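Local coordinates for protein beta subunit of a putative Aromatic-ring-hydroxylating dioxygenase (Novosphingobium aromaticivorans DSM 12444, PDB 3EBY) that probably serves as the beta subunit of an aromatic-ring-hydroxylating dioxygenase, although its own activity has not been established, at residues 17-22 against 144-149. Sequence-based numbering, arbitrary orientation.
Sequences DDFNAA and KSRTCI
Asn20 and Arg146 form a buried side-chain hydrogen bond between the N-terminal helix 8-28 and strand 142-150 of the curved mixed sheet, in the cone-like, NTF2-type fold of ring-hydroxylating dioxygenase beta subunits. It exemplifies a long polar side chain spanning the distance from sheet to helix: the nearest CA atoms, those of Asn20 and Arg146, are 11.4 Å apart, so side chains alone bridge the two segments. Arg146 starts out toward the helix, with CG anti to the backbone N (chi1 164°), and its chain bends at chi3, which brings the guanidinium group to Asn20. Asn20 OD1 lies almost in the plane of that group, at its edge, and accepts a nearly straight hydrogen bond from Arg146 NH2 (N-H...O 168°). The amide itself is turned, its plane 34° from the guanidinium, and the donor stands somewhat off the carbonyl plane. Beside this bond, the edge of the Phe19 ring approaches the same group, CE1 lying 4.3 Å from Arg146 NH1. Further grip comes from the same chain: Asp132 forms a salt bridge with Arg146 NE, while Tyr23 and Tyr130 make cation-pi contacts with the arginine. The carboxylate probably offsets the buried positive charge, and the two rings add cation-pi stabilisation. A leucine in place of Asn20 would probably leave the NH2 proton that points to the helix without its acceptor and set an apolar branch against the cation. Of the two segments, only Phe19, Asn20 and Arg146 touch, and the closest approach is Asn20 OD1 to Arg146 NH2, at 2.8 Å.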
loop_
_atom_site.group_PDB
_atom_site.type_symbol
_atom_site.label_atom_id
_atom_site.label_comp_id
_atom_site.label_asym_id
_atom_site.label_seq_id
_atom_site.Cartn_x
_atom_site.Cartn_y
_atom_site.Cartn_z
ATOM N N ASP A 17 9.502 -3.295 -8.334
ATOM C CA ASP A 17 8.878 -3.181 -7.029
ATOM C C ASP A 17 9.915 -2.876 -5.906
ATOM O O ASP A 17 9.661 -2.035 -5.052
ATOM C CB ASP A 17 8.055 -4.429 -6.694
ATOM C CG ASP A 17 6.761 -4.539 -7.516
ATOM O OD1 ASP A 17 6.177 -3.491 -7.886
ATOM O OD2 ASP A 17 6.293 -5.696 -7.721
ATOM N N ASP A 18 11.101 -3.479 -5.975
ATOM C CA ASP A 18 12.192 -3.172 -5.022
ATOM C C ASP A 18 12.631 -1.703 -5.157
ATOM O O ASP A 18 12.747 -0.979 -4.161
ATOM C CB ASP A 18 13.411 -4.062 -5.293
ATOM C CG ASP A 18 13.252 -5.480 -4.780
ATOM O OD1 ASP A 18 12.325 -5.782 -4.014
ATOM O OD2 ASP A 18 14.160 -6.288 -5.088
ATOM N N PHE A 19 12.807 -1.257 -6.401
ATOM C CA PHE A 19 13.147 0.134 -6.679
ATOM C C PHE A 19 12.127 1.072 -6.008
ATOM O O PHE A 19 12.504 2.017 -5.302
ATOM C CB PHE A 19 13.174 0.390 -8.203
ATOM C CG PHE A 19 13.491 1.817 -8.576
ATOM C CD1 PHE A 19 12.519 2.799 -8.488
ATOM C CD2 PHE A 19 14.797 2.193 -8.901
ATOM C CE1 PHE A 19 12.795 4.101 -8.777
ATOM C CE2 PHE A 19 15.099 3.530 -9.171
ATOM C CZ PHE A 19 14.084 4.489 -9.099
ATOM N N ASN A 20 10.830 0.815 -6.213
ATOM C CA ASN A 20 9.801 1.714 -5.663
ATOM C C ASN A 20 9.805 1.733 -4.123
ATOM O O ASN A 20 9.684 2.796 -3.523
ATOM C CB ASN A 20 8.404 1.371 -6.211
ATOM C CG ASN A 20 8.190 1.903 -7.632
ATOM O OD1 ASN A 20 8.926 2.773 -8.080
ATOM N ND2 ASN A 20 7.283 1.264 -8.390
ATOM N N ALA A 21 9.976 0.569 -3.504
ATOM C CA ALA A 21 10.045 0.494 -2.028
ATOM C C ALA A 21 11.183 1.369 -1.485
ATOM O O ALA A 21 10.983 2.185 -0.587
ATOM C CB ALA A 21 10.192 -0.961 -1.567
ATOM N N ALA A 22 12.360 1.265 -2.108
ATOM C CA ALA A 22 13.544 2.001 -1.691
ATOM C C ALA A 22 13.441 3.486 -2.036
ATOM O O ALA A 22 13.905 4.310 -1.292
ATOM C CB ALA A 22 14.777 1.409 -2.340
ATOM N N LYS A 144 14.662 6.311 -16.351
ATOM C CA LYS A 144 14.837 7.198 -17.527
ATOM C C LYS A 144 13.833 8.376 -17.435
ATOM O O LYS A 144 14.182 9.563 -17.671
ATOM C CB LYS A 144 14.623 6.413 -18.815
ATOM C CG LYS A 144 14.716 7.256 -20.096
ATOM C CD LYS A 144 16.058 7.930 -20.240
ATOM C CE LYS A 144 16.220 8.582 -21.619
ATOM N NZ LYS A 144 17.580 9.178 -21.749
ATOM N N SER A 145 12.586 8.055 -17.118
ATOM C CA SER A 145 11.583 9.095 -16.895
ATOM C C SER A 145 10.534 8.670 -15.886
ATOM O O SER A 145 10.094 7.512 -15.861
ATOM C CB SER A 145 10.900 9.500 -18.204
ATOM O OG SER A 145 10.094 8.457 -18.721
ATOM N N ARG A 146 10.141 9.623 -15.057
ATOM C CA ARG A 146 9.022 9.437 -14.070
ATOM C C ARG A 146 8.132 10.654 -14.114
ATOM O O ARG A 146 8.583 11.812 -13.891
ATOM C CB ARG A 146 9.561 9.200 -12.659
ATOM C CG ARG A 146 8.530 9.381 -11.506
ATOM C CD ARG A 146 8.920 8.600 -10.227
ATOM N NE ARG A 146 8.661 7.156 -10.408
ATOM C CZ ARG A 146 8.865 6.226 -9.479
ATOM N NH1 ARG A 146 9.289 6.560 -8.259
ATOM N NH2 ARG A 146 8.548 4.970 -9.728
ATOM N N THR A 147 6.861 10.398 -14.380
ATOM C CA THR A 147 5.839 11.402 -14.327
ATOM C C THR A 147 4.879 11.032 -13.185
ATOM O O THR A 147 4.354 9.936 -13.149
ATOM C CB THR A 147 5.054 11.478 -15.659
ATOM O OG1 THR A 147 5.935 11.831 -16.741
ATOM C CG2 THR A 147 3.919 12.500 -15.559
ATOM N N CYS A 148 4.736 11.942 -12.228
ATOM C CA CYS A 148 3.826 11.750 -11.101
ATOM C C CYS A 148 2.536 12.455 -11.437
ATOM O O CYS A 148 2.484 13.703 -11.464
ATOM C CB CYS A 148 4.430 12.363 -9.823
ATOM S SG CYS A 148 6.129 11.834 -9.434
ATOM N N ILE A 149 1.541 11.673 -11.856
ATOM C CA ILE A 149 0.241 12.220 -12.284
ATOM C C ILE A 149 -0.716 12.263 -11.067
ATOM O O ILE A 149 -1.128 11.202 -10.549
ATOM C CB ILE A 149 -0.401 11.354 -13.425
ATOM C CG1 ILE A 149 0.553 11.211 -14.617
ATOM C CG2 ILE A 149 -1.761 11.981 -13.860
ATOM C CD1 ILE A 149 -0.019 10.423 -15.794
#